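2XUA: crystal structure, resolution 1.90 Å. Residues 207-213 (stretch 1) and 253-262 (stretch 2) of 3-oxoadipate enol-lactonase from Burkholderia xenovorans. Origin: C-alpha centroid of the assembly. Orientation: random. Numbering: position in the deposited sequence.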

# COMPACT_ATOMS: atom_id res chain seq x y z
N VAL B 207 6.81 -8.77 31.23
CA VAL B 207 5.55 -9.28 30.58
C VAL B 207 5.84 -10.49 29.71
O VAL B 207 7.02 -10.69 29.33
N PRO B 208 4.84 -11.35 29.45
CA PRO B 208 5.11 -12.47 28.59
C PRO B 208 5.63 -12.01 27.21
O PRO B 208 5.07 -11.10 26.61
N ALA B 209 6.72 -12.62 26.75
CA ALA B 209 7.31 -12.25 25.47
C ALA B 209 7.43 -13.45 24.54
O ALA B 209 7.56 -14.61 24.98
N LEU B 210 7.27 -13.17 23.24
CA LEU B 210 7.55 -14.13 22.18
C LEU B 210 8.65 -13.50 21.30
O LEU B 210 8.57 -12.33 20.92
N VAL B 211 9.66 -14.26 20.96
CA VAL B 211 10.67 -13.72 20.03
C VAL B 211 10.57 -14.55 18.76
O VAL B 211 10.65 -15.73 18.85
N ILE B 212 10.34 -13.92 17.60
CA ILE B 212 10.31 -14.61 16.33
C ILE B 212 11.55 -14.14 15.57
O ILE B 212 11.85 -12.95 15.54
N SER B 213 12.29 -15.08 14.99
CA SER B 213 13.48 -14.76 14.20
C SER B 213 13.42 -15.58 12.87
O SER B 213 12.73 -16.62 12.80
N ALA B 253 2.46 -19.00 8.95
CA ALA B 253 3.06 -19.50 10.16
C ALA B 253 3.28 -18.38 11.13
O ALA B 253 3.11 -18.57 12.34
N PHE B 254 3.66 -17.21 10.60
CA PHE B 254 3.89 -16.03 11.45
C PHE B 254 2.58 -15.64 12.18
O PHE B 254 2.59 -15.43 13.41
N THR B 255 1.51 -15.50 11.40
CA THR B 255 0.20 -15.20 11.92
C THR B 255 -0.25 -16.17 13.02
O THR B 255 -0.59 -15.75 14.14
N LYS B 256 -0.19 -17.45 12.73
CA LYS B 256 -0.53 -18.49 13.68
C LYS B 256 0.29 -18.36 14.96
O LYS B 256 -0.28 -18.42 16.07
N THR B 257 1.61 -18.20 14.80
CA THR B 257 2.46 -18.12 15.97
C THR B 257 2.07 -16.95 16.87
O THR B 257 1.96 -17.12 18.08
N VAL B 258 1.91 -15.78 16.28
CA VAL B 258 1.59 -14.57 17.00
C VAL B 258 0.18 -14.71 17.61
O VAL B 258 0.00 -14.39 18.77
N VAL B 259 -0.78 -15.28 16.86
CA VAL B 259 -2.14 -15.40 17.39
C VAL B 259 -2.19 -16.37 18.59
O VAL B 259 -2.77 -16.04 19.63
N ASP B 260 -1.55 -17.55 18.49
CA ASP B 260 -1.64 -18.55 19.55
C ASP B 260 -0.96 -18.01 20.80
O ASP B 260 -1.49 -18.15 21.91
N PHE B 261 0.19 -17.34 20.62
CA PHE B 261 0.92 -16.74 21.74
C PHE B 261 0.09 -15.66 22.43
O PHE B 261 0.06 -15.58 23.64
N LEU B 262 -0.56 -14.80 21.66
CA LEU B 262 -1.22 -13.64 22.30
C LEU B 262 -2.58 -14.00 22.91
O LEU B 262 -3.10 -13.24 23.76

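Strand 209-213 lies against helix 253-262 with the two chain directions nearly antiparallel, at 170°, and with their axes 9.6 Å apart at closest approach. No hydrogen bond crosses the interface, and the 351 Å² buried there comes mostly from apolar side chains, with strand backbone packed against the Phe261 ring. Alternation along the strand sets the pattern: Leu210 and Ile212 point toward the helix, whereas Ala209 points away and Val211 and Ser213 are out of reach. On the helix, Phe254, Thr257, Val258 and Phe261 recur at intervals of three and four residues and so form one continuous contacting surface.

The largest bump is Phe261, whose chi1 is t (168°) and whose ring reaches the start of the strand. There the backbone and Leu210 together form the hollow that receives it. Leu210 CB sits over one face of the ring, 3.5 Å from the centroid of Phe261 and 11° off the ring normal, almost directly above its centre. The tip of the ring meets main chain: Phe261 CZ is 3.4 Å from Ala209 C and 3.5 Å from Leu210 N. Pro208 O approaches the ring edge, near its plane, at 3.5 Å from Phe261 CZ, while Pro208 CB adds a looser contact 4.1 Å from the same CZ atom. Ala209 thus touches the ring through its backbone although its methyl is turned away.

Leu210 adopts chi1 t and chi2 p. Its CD2 methyl enters the shallow groove between two helix residues, 3.9 Å from Thr257 CG2 and 4.2 Å from Val258 CG2. One step along the strand's inward face, Ile212 (chi1 m, chi2 t) extends CD1 into a pocket lined by Phe254, Thr257 and Val258. Its tightest contact is between Ile212 CD1 and Val258 CG2, at 3.5 Å; Thr257 CG2 lies 4.1 Å from Ile212 CD1. This methyl also covers one face of Phe254, with Ile212 CD1 4.3 Å from the ring centroid of Phe254 and 22° off the normal. Phe254 starts sideways from the helix, but its t rotamer brings the ring nearer the strand. Val258, also sideways and t, offers CG2 to both strand side chains.

Thr257 reconciles a polar group with this apolar surface. In its m rotamer, OG1 donates a hydrogen bond to Ala253 O at 2.6 Å, within the helix, leaving Thr257 CG2 to meet the strand. Lys256 and Asp260 take no part in the contact; Lys256 NZ and Asp260 OD2 form a 3.4 Å salt bridge within the helix.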

# COMPACT_ATOMS: atom_id res chain seq x y z
CB VAL B 207 4.82 -8.14 29.79
CG1 VAL B 207 4.86 -6.85 30.58
CG2 VAL B 207 5.52 -7.88 28.54
CB PRO B 208 3.73 -13.12 28.46
CG PRO B 208 2.99 -12.65 29.64
CD PRO B 208 3.40 -11.30 29.81
CB ALA B 209 8.65 -11.49 25.63
CB LEU B 210 6.30 -14.39 21.33
CG LEU B 210 6.50 -14.98 19.94
CD1 LEU B 210 6.98 -16.48 20.09
CD2 LEU B 210 5.22 -14.92 19.08
CB VAL B 211 12.10 -13.73 20.58
CG1 VAL B 211 13.14 -13.24 19.47
CG2 VAL B 211 12.23 -12.90 21.81
CB ILE B 212 9.02 -14.28 15.49
CG1 ILE B 212 7.80 -15.00 16.06
CG2 ILE B 212 9.14 -14.73 14.07
CD1 ILE B 212 6.49 -14.53 15.45
CB SER B 213 14.77 -15.04 14.98
OG SER B 213 14.94 -14.19 16.10
CB ALA B 253 4.38 -20.18 9.87
CB PHE B 254 4.38 -14.88 10.58
CG PHE B 254 4.68 -13.63 11.35
CD1 PHE B 254 6.01 -13.24 11.62
CD2 PHE B 254 3.63 -12.83 11.82
CE1 PHE B 254 6.30 -12.02 12.36
CE2 PHE B 254 3.91 -11.61 12.53
CZ PHE B 254 5.23 -11.21 12.80
CB THR B 255 -0.86 -15.05 10.81
OG1 THR B 255 -0.44 -14.01 9.89
CG2 THR B 255 -2.17 -14.62 11.43
CB LYS B 256 -0.32 -19.87 13.02
CG LYS B 256 -0.64 -21.09 13.89
CD LYS B 256 -2.17 -21.32 14.05
CE LYS B 256 -2.58 -22.50 15.00
NZ LYS B 256 -1.65 -23.66 14.89
CB THR B 257 3.95 -17.98 15.56
OG1 THR B 257 4.29 -19.05 14.65
CG2 THR B 257 4.82 -18.05 16.78
CB VAL B 258 1.76 -13.33 16.14
CG1 VAL B 258 1.39 -12.11 16.90
CG2 VAL B 258 3.29 -13.17 15.81
CB VAL B 259 -3.20 -15.63 16.32
CG1 VAL B 259 -4.65 -15.90 16.95
CG2 VAL B 259 -3.28 -14.40 15.37
CB ASP B 260 -1.03 -19.90 19.13
CG ASP B 260 -1.74 -20.57 17.95
OD1 ASP B 260 -2.88 -20.21 17.54
OD2 ASP B 260 -1.12 -21.48 17.40
CB PHE B 261 2.31 -16.17 21.34
CG PHE B 261 2.94 -15.32 22.39
CD1 PHE B 261 3.48 -15.88 23.55
CD2 PHE B 261 2.95 -13.93 22.26
CE1 PHE B 261 4.04 -15.06 24.57
CE2 PHE B 261 3.50 -13.11 23.28
CZ PHE B 261 4.05 -13.68 24.42
CB LEU B 262 -1.35 -12.46 21.35
CG LEU B 262 -0.05 -11.77 20.92
CD1 LEU B 262 -0.39 -10.71 19.85
CD2 LEU B 262 0.72 -11.16 22.07